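Local coordinates for protein tumor necrosis factor receptor superfamily member 11B (Mus musculus, PDB 4E4D) that acts as a secreted decoy receptor for the cytokine TNFSF11 (RANKL), neutralising its role in osteoclast formation, at residues 27-32 with 37-42; 48-53 with 57-62; 68-73 with 90-95; 10-13 with 19-22. All blocks are in the same frame, centred on the assembly; numbering follows the deposited sequence.

Contact 1 (27-32 with 37-42); sequences TYLKQH and RKTLCV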
loop_
_atom_site.group_PDB
_atom_site.type_symbol
_atom_site.label_atom_id
_atom_site.label_comp_id
_atom_site.label_asym_id
_atom_site.label_seq_id
_atom_site.Cartn_x
_atom_site.Cartn_y
_atom_site.Cartn_z
ATOM N N THR B 27 31.047 -17.680 6.834
ATOM C CA THR B 27 30.404 -18.939 7.195
ATOM C C THR B 27 29.101 -18.692 7.943
ATOM O O THR B 27 28.843 -17.582 8.409
ATOM C CB THR B 27 31.316 -19.805 8.092
ATOM O OG1 THR B 27 31.411 -19.218 9.395
ATOM C CG2 THR B 27 32.707 -19.929 7.491
ATOM N N TYR B 28 28.284 -19.735 8.053
ATOM C CA TYR B 28 27.057 -19.676 8.838
ATOM C C TYR B 28 27.016 -20.852 9.807
ATOM O O TYR B 28 27.656 -21.876 9.577
ATOM C CB TYR B 28 25.827 -19.705 7.928
ATOM C CG TYR B 28 25.629 -21.019 7.205
ATOM C CD1 TYR B 28 24.873 -22.038 7.773
ATOM C CD2 TYR B 28 26.197 -21.242 5.957
ATOM C CE1 TYR B 28 24.689 -23.242 7.119
ATOM C CE2 TYR B 28 26.018 -22.444 5.295
ATOM C CZ TYR B 28 25.264 -23.439 5.881
ATOM O OH TYR B 28 25.083 -24.636 5.226
ATOM N N LEU B 29 26.259 -20.696 10.886
ATOM C CA LEU B 29 26.150 -21.732 11.908
ATOM C C LEU B 29 25.206 -22.837 11.451
ATOM O O LEU B 29 24.037 -22.585 11.169
ATOM C CB LEU B 29 25.648 -21.119 13.216
ATOM C CG LEU B 29 25.717 -21.991 14.471
ATOM C CD1 LEU B 29 25.608 -21.120 15.710
ATOM C CD2 LEU B 29 24.624 -23.050 14.477
ATOM N N LYS B 30 25.714 -24.064 11.376
ATOM C CA LYS B 30 24.890 -25.195 10.963
ATOM C C LYS B 30 24.509 -26.086 12.146
ATOM O O LYS B 30 23.437 -26.691 12.152
ATOM C CB LYS B 30 25.598 -26.021 9.889
ATOM C CG LYS B 30 24.661 -26.966 9.157
ATOM C CD LYS B 30 25.336 -27.641 7.977
ATOM C CE LYS B 30 24.316 -28.330 7.080
ATOM N NZ LYS B 30 23.472 -29.312 7.819
ATOM N N GLN B 31 25.389 -26.170 13.140
ATOM C CA GLN B 31 25.109 -26.937 14.351
ATOM C C GLN B 31 25.809 -26.337 15.565
ATOM O O GLN B 31 27.010 -26.071 15.535
ATOM C CB GLN B 31 25.529 -28.398 14.175
ATOM C CG GLN B 31 24.657 -29.173 13.205
ATOM C CD GLN B 31 24.956 -30.659 13.202
ATOM O OE1 GLN B 31 26.023 -31.095 13.634
ATOM N NE2 GLN B 31 24.005 -31.448 12.714
ATOM N N HIS B 32 25.046 -26.133 16.635
ATOM C CA HIS B 32 25.574 -25.557 17.865
ATOM C C HIS B 32 26.680 -26.423 18.445
ATOM O O HIS B 32 26.801 -27.602 18.112
ATOM C CB HIS B 32 24.463 -25.416 18.900
ATOM C CG HIS B 32 23.436 -24.388 18.548
ATOM N ND1 HIS B 32 23.451 -23.113 19.068
ATOM C CD2 HIS B 32 22.363 -24.446 17.724
ATOM C CE1 HIS B 32 22.431 -22.429 18.583
ATOM N NE2 HIS B 32 21.755 -23.215 17.764
ATOM N N ARG B 37 31.610 -31.531 20.681
ATOM C CA ARG B 37 32.061 -30.864 19.461
ATOM C C ARG B 37 32.056 -29.343 19.566
ATOM O O ARG B 37 31.285 -28.758 20.327
ATOM C CB ARG B 37 31.194 -31.279 18.273
ATOM C CG ARG B 37 31.267 -32.754 17.935
ATOM C CD ARG B 37 30.711 -33.018 16.550
ATOM N NE ARG B 37 31.513 -32.367 15.517
ATOM C CZ ARG B 37 31.199 -32.344 14.226
ATOM N NH1 ARG B 37 30.093 -32.934 13.795
ATOM N NH2 ARG B 37 31.994 -31.725 13.364
ATOM N N LYS B 38 32.924 -28.716 18.779
ATOM C CA LYS B 38 32.994 -27.264 18.689
ATOM C C LYS B 38 31.928 -26.776 17.714
ATOM O O LYS B 38 31.436 -27.548 16.892
ATOM C CB LYS B 38 34.386 -26.845 18.211
ATOM C CG LYS B 38 34.633 -25.346 18.195
ATOM C CD LYS B 38 36.047 -25.031 17.721
ATOM C CE LYS B 38 36.312 -23.534 17.695
ATOM N NZ LYS B 38 37.698 -23.217 17.250
ATOM N N THR B 39 31.570 -25.499 17.804
ATOM C CA THR B 39 30.551 -24.933 16.926
ATOM C C THR B 39 30.851 -25.276 15.473
ATOM O O THR B 39 31.936 -24.986 14.970
ATOM C CB THR B 39 30.462 -23.400 17.064
ATOM O OG1 THR B 39 29.999 -23.058 18.376
ATOM C CG2 THR B 39 29.502 -22.822 16.033
ATOM N N LEU B 40 29.887 -25.899 14.803
ATOM C CA LEU B 40 30.044 -26.258 13.401
ATOM C C LEU B 40 29.694 -25.076 12.507
ATOM O O LEU B 40 28.579 -24.558 12.553
ATOM C CB LEU B 40 29.157 -27.451 13.048
ATOM C CG LEU B 40 29.220 -27.894 11.584
ATOM C CD1 LEU B 40 30.608 -28.404 11.232
ATOM C CD2 LEU B 40 28.169 -28.953 11.295
ATOM N N CYS B 41 30.654 -24.655 11.692
ATOM C CA CYS B 41 30.455 -23.523 10.798
ATOM C C CYS B 41 30.768 -23.920 9.362
ATOM O O CYS B 41 31.794 -24.543 9.088
ATOM C CB CYS B 41 31.328 -22.347 11.232
ATOM S SG CYS B 41 30.925 -21.714 12.878
ATOM N N VAL B 42 29.872 -23.557 8.452
ATOM C CA VAL B 42 29.998 -23.931 7.051
ATOM C C VAL B 42 30.073 -22.685 6.179
ATOM O O VAL B 42 29.329 -21.730 6.398
ATOM C CB VAL B 42 28.798 -24.792 6.613
ATOM C CG1 VAL B 42 28.858 -25.096 5.123
ATOM C CG2 VAL B 42 28.754 -26.076 7.423
#
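The aromatic ring of Tyr28 lies alongside the Val42 side chain, with Val42 CB over one ring face at 4.2 Å from the ring centroid, a CH-pi contact. The two residues form a hydrogen-bonded pair in the antiparallel beta hairpin of strands 27-31 and 40-43, at the end of the first TNF-receptor cysteine-rich repeat. Tyr28 holds CG between its backbone N and carbonyl carbon (chi1 68°), which turns the ring toward the facing strand and brings OH to 3.8 Å from Val42 CG1. An alanine here would probably strip Val42 of the ring over it and leave a gap where the ring also borders Cys59. In the backbone, Tyr28 N donates to Val42 O at 2.8 Å. Val42 N returns a bond to Tyr28 O at 3.0 Å. The register then slips by one residue in a beta bulge: Leu40 O receives Lys30 N, whereas Leu40 N binds Gln31 O. On the tyrosine's face of the sheet, Gln31 and Leu40 run side by side. Lys30 CD rests 3.8 Å from Val42 CG2. Leu29 and Cys41 occupy the other face, and Cys41 SG forms a disulfide with Cys23. Thr39, in the loop before the second strand, has its OG1 hydrogen-bonded to Asp21 O; it meets Leu29 at about a right angle, Leu29 CG lying 4.2 Å from Thr39 CG2.

Contact 2 (48-53 with 57-62); sequences SYTDSW and DECVYC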
loop_
_atom_site.group_PDB
_atom_site.type_symbol
_atom_site.label_atom_id
_atom_site.label_comp_id
_atom_site.label_asym_id
_atom_site.label_seq_id
_atom_site.Cartn_x
_atom_site.Cartn_y
_atom_site.Cartn_z
ATOM N N SER B 48 25.790 -15.184 -1.317
ATOM C CA SER B 48 25.479 -14.826 0.063
ATOM C C SER B 48 26.773 -14.493 0.796
ATOM O O SER B 48 27.862 -14.722 0.270
ATOM C CB SER B 48 24.738 -15.965 0.767
ATOM O OG SER B 48 25.515 -17.150 0.795
ATOM N N TYR B 49 26.660 -13.952 2.004
ATOM C CA TYR B 49 27.841 -13.509 2.733
ATOM C C TYR B 49 27.583 -13.311 4.222
ATOM O O TYR B 49 26.446 -13.367 4.689
ATOM C CB TYR B 49 28.348 -12.192 2.142
ATOM C CG TYR B 49 27.516 -10.997 2.547
ATOM C CD1 TYR B 49 26.396 -10.627 1.816
ATOM C CD2 TYR B 49 27.845 -10.244 3.666
ATOM C CE1 TYR B 49 25.631 -9.539 2.185
ATOM C CE2 TYR B 49 27.086 -9.155 4.043
ATOM C CZ TYR B 49 25.980 -8.808 3.298
ATOM O OH TYR B 49 25.219 -7.722 3.663
ATOM N N THR B 50 28.665 -13.075 4.956
ATOM C CA THR B 50 28.608 -12.722 6.368
ATOM C C THR B 50 29.831 -11.862 6.675
ATOM O O THR B 50 30.943 -12.197 6.268
ATOM C CB THR B 50 28.597 -13.974 7.269
ATOM O OG1 THR B 50 27.315 -14.609 7.201
ATOM C CG2 THR B 50 28.885 -13.603 8.708
ATOM N N ASP B 51 29.628 -10.756 7.383
ATOM C CA ASP B 51 30.690 -9.769 7.568
ATOM C C ASP B 51 31.022 -9.496 9.034
ATOM O O ASP B 51 31.526 -8.423 9.369
ATOM C CB ASP B 51 30.300 -8.457 6.883
ATOM C CG ASP B 51 28.965 -7.923 7.366
ATOM O OD1 ASP B 51 28.547 -8.287 8.485
ATOM O OD2 ASP B 51 28.334 -7.138 6.626
ATOM N N SER B 52 30.746 -10.462 9.903
ATOM C CA SER B 52 31.054 -10.317 11.322
ATOM C C SER B 52 30.841 -11.629 12.064
ATOM O O SER B 52 30.280 -12.576 11.516
ATOM C CB SER B 52 30.179 -9.229 11.948
ATOM O OG SER B 52 28.808 -9.584 11.893
ATOM N N TRP B 53 31.296 -11.678 13.312
ATOM C CA TRP B 53 31.057 -12.836 14.165
ATOM C C TRP B 53 29.596 -12.835 14.592
ATOM O O TRP B 53 29.091 -11.836 15.102
ATOM C CB TRP B 53 31.979 -12.803 15.384
ATOM C CG TRP B 53 33.431 -12.831 15.019
ATOM C CD1 TRP B 53 34.236 -11.755 14.778
ATOM C CD2 TRP B 53 34.253 -13.993 14.848
ATOM N NE1 TRP B 53 35.507 -12.175 14.469
ATOM C CE2 TRP B 53 35.544 -13.544 14.505
ATOM C CE3 TRP B 53 34.023 -15.368 14.952
ATOM C CZ2 TRP B 53 36.600 -14.421 14.267
ATOM C CZ3 TRP B 53 35.072 -16.236 14.715
ATOM C CH2 TRP B 53 36.345 -15.760 14.376
ATOM N N ASP B 57 21.942 -18.852 11.678
ATOM C CA ASP B 57 22.081 -20.139 11.010
ATOM C C ASP B 57 21.898 -19.994 9.502
ATOM O O ASP B 57 21.730 -20.984 8.792
ATOM C CB ASP B 57 21.064 -21.139 11.562
ATOM C CG ASP B 57 19.632 -20.732 11.276
ATOM O OD1 ASP B 57 19.356 -19.513 11.219
ATOM O OD2 ASP B 57 18.780 -21.631 11.107
ATOM N N GLU B 58 21.929 -18.757 9.016
ATOM C CA GLU B 58 21.769 -18.503 7.590
ATOM C C GLU B 58 22.557 -17.267 7.171
ATOM O O GLU B 58 22.619 -16.282 7.905
ATOM C CB GLU B 58 20.288 -18.333 7.253
ATOM C CG GLU B 58 19.972 -18.471 5.774
ATOM C CD GLU B 58 18.514 -18.795 5.518
ATOM O OE1 GLU B 58 18.143 -18.970 4.337
ATOM O OE2 GLU B 58 17.739 -18.879 6.495
ATOM N N CYS B 59 23.166 -17.327 5.990
ATOM C CA CYS B 59 23.944 -16.207 5.469
ATOM C C CYS B 59 23.040 -15.106 4.921
ATOM O O CYS B 59 21.868 -15.338 4.625
ATOM C CB CYS B 59 24.903 -16.680 4.375
ATOM S SG CYS B 59 26.367 -17.553 4.980
ATOM N N VAL B 60 23.598 -13.908 4.787
ATOM C CA VAL B 60 22.856 -12.762 4.277
ATOM C C VAL B 60 22.952 -12.698 2.758
ATOM O O VAL B 60 24.040 -12.781 2.190
ATOM C CB VAL B 60 23.387 -11.444 4.869
ATOM C CG1 VAL B 60 22.548 -10.270 4.396
ATOM C CG2 VAL B 60 23.402 -11.514 6.390
ATOM N N TYR B 61 21.805 -12.544 2.107
ATOM C CA TYR B 61 21.742 -12.518 0.650
ATOM C C TYR B 61 22.391 -11.260 0.085
ATOM O O TYR B 61 22.202 -10.163 0.611
ATOM C CB TYR B 61 20.285 -12.600 0.196
ATOM C CG TYR B 61 20.104 -12.774 -1.294
ATOM C CD1 TYR B 61 20.676 -13.846 -1.961
ATOM C CD2 TYR B 61 19.342 -11.877 -2.029
ATOM C CE1 TYR B 61 20.506 -14.014 -3.321
ATOM C CE2 TYR B 61 19.164 -12.038 -3.389
ATOM C CZ TYR B 61 19.748 -13.107 -4.029
ATOM O OH TYR B 61 19.574 -13.271 -5.383
ATOM N N CYS B 62 23.160 -11.424 -0.985
ATOM C CA CYS B 62 23.783 -10.291 -1.655
ATOM C C CYS B 62 22.740 -9.517 -2.446
ATOM O O CYS B 62 22.138 -10.040 -3.384
ATOM C CB CYS B 62 24.908 -10.760 -2.576
ATOM S SG CYS B 62 26.336 -11.423 -1.687
#
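With chi1 at 76°, Tyr49 swings its ring toward the facing strand; Val60, with CG1 anti to its backbone N (-176°), presents that methyl to the phenol end. Val60 CB comes over one ring face, offset toward the rim and 4.2 Å from the Tyr49 ring centroid, while Val60 CG1 lies 3.8 Å from Tyr49 OH. Cys62 approaches the same ring obliquely, its SG 3.6 Å from Tyr49 CD1, a sulfur-aromatic contact. In the backbone, Tyr49 and Val60 form the hydrogen-bonded pair of a short antiparallel hairpin in the second cysteine-rich repeat. Val60 N donates to Tyr49 O at 2.9 Å, and that oxygen also receives a weak bond from Thr50 OG1. The return bond, Tyr49 N to Val60 O, is more bent, at 140°. Ser48 faces Tyr61 in the next, non-hydrogen-bonded pair; its OG packs on Cys59 CB and is hydrogen-bonded to Pro45 O. Disulfides from Cys59 to Cys44 and from Cys62 to Cys76 tie the hairpin into the repeat. No helix flanks it: strand 40-43 comes before it in the chain, strand 70-74 after it, and a chain of another protein packs on Tyr49 and Val60.

Contact 3 (68-73 with 90-95); sequences ELQSVK and RYLEIE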
loop_
_atom_site.group_PDB
_atom_site.type_symbol
_atom_site.label_atom_id
_atom_site.label_comp_id
_atom_site.label_asym_id
_atom_site.label_seq_id
_atom_site.Cartn_x
_atom_site.Cartn_y
_atom_site.Cartn_z
ATOM N N GLU B 68 20.573 1.377 -12.993
ATOM C CA GLU B 68 20.895 1.646 -14.394
ATOM C C GLU B 68 22.238 2.345 -14.581
ATOM O O GLU B 68 23.094 1.871 -15.330
ATOM C CB GLU B 68 19.795 2.494 -15.041
ATOM C CG GLU B 68 18.450 1.792 -15.170
ATOM C CD GLU B 68 17.698 1.710 -13.856
ATOM O OE1 GLU B 68 17.711 2.701 -13.097
ATOM O OE2 GLU B 68 17.097 0.651 -13.581
ATOM N N LEU B 69 22.413 3.482 -13.915
ATOM C CA LEU B 69 23.627 4.273 -14.075
ATOM C C LEU B 69 24.613 4.002 -12.946
ATOM O O LEU B 69 25.281 4.915 -12.458
ATOM C CB LEU B 69 23.287 5.764 -14.125
ATOM C CG LEU B 69 22.223 6.171 -15.146
ATOM C CD1 LEU B 69 22.158 7.685 -15.263
ATOM C CD2 LEU B 69 22.493 5.536 -16.502
ATOM N N GLN B 70 24.699 2.741 -12.535
ATOM C CA GLN B 70 25.619 2.342 -11.479
ATOM C C GLN B 70 26.632 1.326 -11.987
ATOM O O GLN B 70 26.391 0.625 -12.969
ATOM C CB GLN B 70 24.854 1.751 -10.292
ATOM C CG GLN B 70 24.211 2.785 -9.387
ATOM C CD GLN B 70 23.683 2.183 -8.100
ATOM O OE1 GLN B 70 23.225 1.040 -8.076
ATOM N NE2 GLN B 70 23.755 2.948 -7.018
ATOM N N SER B 71 27.771 1.259 -11.306
ATOM C CA SER B 71 28.788 0.262 -11.598
ATOM C C SER B 71 29.029 -0.578 -10.353
ATOM O O SER B 71 28.705 -0.161 -9.241
ATOM C CB SER B 71 30.091 0.938 -12.020
ATOM O OG SER B 71 30.663 1.649 -10.939
ATOM N N VAL B 72 29.596 -1.763 -10.541
ATOM C CA VAL B 72 29.963 -2.614 -9.417
ATOM C C VAL B 72 31.368 -2.261 -8.943
ATOM O O VAL B 72 32.355 -2.642 -9.570
ATOM C CB VAL B 72 29.922 -4.105 -9.800
ATOM C CG1 VAL B 72 30.355 -4.971 -8.623
ATOM C CG2 VAL B 72 28.530 -4.497 -10.270
ATOM N N LYS B 73 31.453 -1.521 -7.842
ATOM C CA LYS B 73 32.744 -1.175 -7.262
ATOM C C LYS B 73 33.401 -2.427 -6.695
ATOM O O LYS B 73 34.531 -2.763 -7.044
ATOM C CB LYS B 73 32.581 -0.128 -6.157
ATOM C CG LYS B 73 33.892 0.264 -5.486
ATOM C CD LYS B 73 33.670 1.174 -4.286
ATOM C CE LYS B 73 33.113 2.526 -4.702
ATOM N NZ LYS B 73 32.937 3.439 -3.538
ATOM N N ARG B 90 26.732 12.084 -10.625
ATOM C CA ARG B 90 25.439 11.638 -10.116
ATOM C C ARG B 90 25.548 11.133 -8.681
ATOM O O ARG B 90 26.642 10.862 -8.187
ATOM C CB ARG B 90 24.869 10.534 -11.007
ATOM C CG ARG B 90 24.591 10.973 -12.430
ATOM C CD ARG B 90 24.039 9.835 -13.269
ATOM N NE ARG B 90 23.717 10.272 -14.624
ATOM C CZ ARG B 90 22.578 10.864 -14.977
ATOM N NH1 ARG B 90 21.631 11.099 -14.078
ATOM N NH2 ARG B 90 22.388 11.228 -16.237
ATOM N N TYR B 91 24.401 11.012 -8.020
ATOM C CA TYR B 91 24.345 10.486 -6.663
ATOM C C TYR B 91 23.057 9.693 -6.485
ATOM O O TYR B 91 22.068 9.940 -7.175
ATOM C CB TYR B 91 24.399 11.625 -5.646
ATOM C CG TYR B 91 23.116 12.417 -5.558
ATOM C CD1 TYR B 91 22.759 13.310 -6.557
ATOM C CD2 TYR B 91 22.260 12.270 -4.476
ATOM C CE1 TYR B 91 21.587 14.034 -6.482
ATOM C CE2 TYR B 91 21.087 12.989 -4.391
ATOM C CZ TYR B 91 20.754 13.869 -5.396
ATOM O OH TYR B 91 19.586 14.589 -5.317
ATOM N N LEU B 92 23.068 8.740 -5.559
ATOM C CA LEU B 92 21.913 7.877 -5.347
ATOM C C LEU B 92 20.839 8.571 -4.513
ATOM O O LEU B 92 21.048 8.879 -3.339
ATOM C CB LEU B 92 22.338 6.572 -4.673
ATOM C CG LEU B 92 21.228 5.533 -4.494
ATOM C CD1 LEU B 92 20.645 5.126 -5.841
ATOM C CD2 LEU B 92 21.747 4.317 -3.744
ATOM N N GLU B 93 19.691 8.816 -5.137
ATOM C CA GLU B 93 18.545 9.407 -4.458
ATOM C C GLU B 93 17.360 8.449 -4.538
ATOM O O GLU B 93 16.730 8.314 -5.586
ATOM C CB GLU B 93 18.183 10.751 -5.095
ATOM C CG GLU B 93 16.991 11.450 -4.459
ATOM C CD GLU B 93 17.236 11.833 -3.011
ATOM O OE1 GLU B 93 16.268 12.228 -2.328
ATOM O OE2 GLU B 93 18.395 11.744 -2.557
ATOM N N ILE B 94 17.068 7.785 -3.423
ATOM C CA ILE B 94 16.007 6.781 -3.363
ATOM C C ILE B 94 16.277 5.618 -4.325
ATOM O O ILE B 94 16.952 4.656 -3.958
ATOM C CB ILE B 94 14.608 7.395 -3.623
ATOM C CG1 ILE B 94 14.189 8.293 -2.457
ATOM C CG2 ILE B 94 13.557 6.309 -3.787
ATOM C CD1 ILE B 94 14.846 9.648 -2.446
ATOM N N GLU B 95 15.765 5.708 -5.552
ATOM C CA GLU B 95 15.855 4.600 -6.503
ATOM C C GLU B 95 16.744 4.894 -7.708
ATOM O O GLU B 95 17.103 3.979 -8.450
ATOM C CB GLU B 95 14.463 4.222 -7.015
ATOM C CG GLU B 95 13.646 3.365 -6.063
ATOM C CD GLU B 95 14.279 2.014 -5.802
ATOM O OE1 GLU B 95 14.755 1.379 -6.767
ATOM O OE2 GLU B 95 14.305 1.587 -4.629
#
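Leu69 lays its CD1 methyl over one face of the Arg90 guanidinium group, a van der Waals contact displaced toward the rim on the NE side. Leu69 CD1 also lies 3.5 Å from Arg90 CD. Arg90 is extended from CG to NE (chi3 178°), which carries the flat group far enough from its strand to meet this methyl. A second, looser touch sets Gln70 across Leu92 at about a right angle, with Gln70 NE2 4.0 Å from Leu92 CD1 and nearly as close to CD2. No hydrogen bond joins the two segments, whose backbones stay well apart, Leu69 CA being 8.6 Å from Arg90 CA.

The polar groups look elsewhere. Gln70 OE1 accepts Lys67 N, and Arg90 NH1 donates to Cys97 O in strand 96-99. Outside the two segments, in a chain of another protein, an acidic side chain forms a salt bridge with Arg90 NH2, and basic side chains pair with Glu68 and Glu95.

Residues 68-73 belong to the second cysteine-rich repeat and residues 90-95 to the third, so the contact spans their junction, where Leu69 is also backbone hydrogen-bonded to Glu87. The chemistry implies a division of labour: the leucine needs only a face of the guanidinium, so NH1 can serve Cys97 O and NH2 the acidic side chain of the partner protein, while these two segments meet without any directional bond.

Contact 4 (10-13 with 19-22); sequences YDPE and LCDK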
loop_
_atom_site.group_PDB
_atom_site.type_symbol
_atom_site.label_atom_id
_atom_site.label_comp_id
_atom_site.label_asym_id
_atom_site.label_seq_id
_atom_site.Cartn_x
_atom_site.Cartn_y
_atom_site.Cartn_z
ATOM N N TYR B 10 29.450 -17.228 22.767
ATOM C CA TYR B 10 28.076 -17.087 23.239
ATOM C C TYR B 10 27.755 -18.370 24.005
ATOM O O TYR B 10 28.673 -19.090 24.389
ATOM C CB TYR B 10 27.108 -16.879 22.072
ATOM C CG TYR B 10 26.869 -18.116 21.237
ATOM C CD1 TYR B 10 27.855 -18.609 20.394
ATOM C CD2 TYR B 10 25.653 -18.788 21.287
ATOM C CE1 TYR B 10 27.642 -19.739 19.631
ATOM C CE2 TYR B 10 25.430 -19.918 20.524
ATOM C CZ TYR B 10 26.428 -20.389 19.699
ATOM O OH TYR B 10 26.214 -21.514 18.940
ATOM N N ASP B 11 26.478 -18.671 24.228
ATOM C CA ASP B 11 26.134 -19.878 24.984
ATOM C C ASP B 11 24.690 -20.367 24.822
ATOM O O ASP B 11 23.748 -19.664 25.186
ATOM C CB ASP B 11 26.421 -19.657 26.471
ATOM C CG ASP B 11 25.858 -18.346 26.988
ATOM O OD1 ASP B 11 25.043 -17.722 26.277
ATOM O OD2 ASP B 11 26.228 -17.942 28.110
ATOM N N PRO B 12 24.517 -21.581 24.270
ATOM C CA PRO B 12 23.229 -22.282 24.273
ATOM C C PRO B 12 23.129 -23.256 25.448
ATOM O O PRO B 12 23.996 -23.236 26.323
ATOM C CB PRO B 12 23.258 -23.044 22.950
ATOM C CG PRO B 12 24.697 -23.376 22.762
ATOM C CD PRO B 12 25.490 -22.246 23.384
ATOM N N GLU B 13 22.095 -24.094 25.469
ATOM C CA GLU B 13 21.929 -25.074 26.542
ATOM C C GLU B 13 20.985 -26.212 26.160
ATOM O O GLU B 13 20.041 -26.023 25.392
ATOM C CB GLU B 13 21.401 -24.393 27.809
ATOM C CG GLU B 13 21.074 -25.363 28.939
ATOM C CD GLU B 13 20.248 -24.729 30.041
ATOM O OE1 GLU B 13 20.392 -23.510 30.267
ATOM O OE2 GLU B 13 19.448 -25.450 30.677
ATOM N N LEU B 19 29.415 -22.197 27.106
ATOM C CA LEU B 19 29.802 -21.231 26.086
ATOM C C LEU B 19 30.502 -21.926 24.923
ATOM O O LEU B 19 31.002 -23.041 25.066
ATOM C CB LEU B 19 30.693 -20.133 26.681
ATOM C CG LEU B 19 31.989 -20.550 27.382
ATOM C CD1 LEU B 19 33.091 -20.880 26.384
ATOM C CD2 LEU B 19 32.443 -19.453 28.330
ATOM N N CYS B 20 30.525 -21.268 23.770
ATOM C CA CYS B 20 31.151 -21.834 22.583
ATOM C C CYS B 20 31.360 -20.774 21.505
ATOM O O CYS B 20 30.743 -19.709 21.538
ATOM C CB CYS B 20 30.310 -22.991 22.040
ATOM S SG CYS B 20 28.577 -22.578 21.740
ATOM N N ASP B 21 32.233 -21.080 20.552
ATOM C CA ASP B 21 32.658 -20.113 19.545
ATOM C C ASP B 21 31.552 -19.725 18.570
ATOM O O ASP B 21 30.754 -20.562 18.149
ATOM C CB ASP B 21 33.852 -20.668 18.767
ATOM C CG ASP B 21 35.078 -20.848 19.637
ATOM O OD1 ASP B 21 35.156 -21.870 20.351
ATOM O OD2 ASP B 21 35.965 -19.968 19.608
ATOM N N LYS B 22 31.520 -18.444 18.219
ATOM C CA LYS B 22 30.639 -17.953 17.171
ATOM C C LYS B 22 31.211 -18.355 15.818
ATOM O O LYS B 22 32.349 -18.816 15.731
ATOM C CB LYS B 22 30.519 -16.429 17.237
ATOM C CG LYS B 22 29.901 -15.894 18.518
ATOM C CD LYS B 22 29.669 -14.394 18.421
ATOM C CE LYS B 22 29.044 -13.835 19.689
ATOM N NZ LYS B 22 28.714 -12.387 19.553
#
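Leu19 begins the contact beside Tyr10 and Asp11: its CA-H makes a bent CH...O contact with Tyr10 O, and its CA lies 3.7 Å from Asp11 CB. Cys20 follows and carries most of the pairing. Its backbone N donates to Tyr10 O at 2.9 Å. In return, Cys20 O accepts Tyr10 N at 3.1 Å, so that the two residues are joined by a bond in each direction. The sulfur of Cys20 sits between backbone N and carbonyl carbon (chi1 53°), which turns it toward the tyrosine ring, 4.0 Å from the Tyr10 ring centroid in an oblique sulfur-aromatic contact. Pro12 adds its CD against the same sulfur, 3.5 Å from Cys20 SG, which is joined to Cys33 in a disulfide. This antiparallel hydrogen-bonded pair belongs to the two-stranded ladder of strands 9-10 and 20-21 in the first TNF-receptor cysteine-rich repeat, in a fold built around disulfides with little regular secondary structure. Asp21 contributes its backbone: its O lies at the edge of the Tyr10 ring, in the ring plane and 3.5 Å from Tyr10 CE1. If a serine replaced Tyr10, the sulfur of Cys20 would probably lose its aromatic neighbour and His32 ND1 the weak hydrogen bond it shares with the phenol OH. Lys22 ends the segment, approaching Tyr10 at a slant with its CG 3.9 Å from Tyr10 CD1, and its backbone is hydrogen-bonded to Leu8.

How the contacts relate
Contacts 4, 1 and 2 follow one another along the chain and touch in space. The centres of contacts 4 and 1 are about 11 Å apart, and the two are joined in the first repeat through Thr39 OG1 and Asp21 O. Contact 2, about 13 Å from contact 1 between centres, lies in the second repeat; Leu29 O packs on Asp57 CB where the two meet. Contact 3 stands apart, its centre about 23 Å from that of contact 2 and 37 Å from that of contact 1. Only contacts 2 and 3 are touched by chains of another protein, consistent with ligand binding through the second and third repeats, as in other TNF receptors.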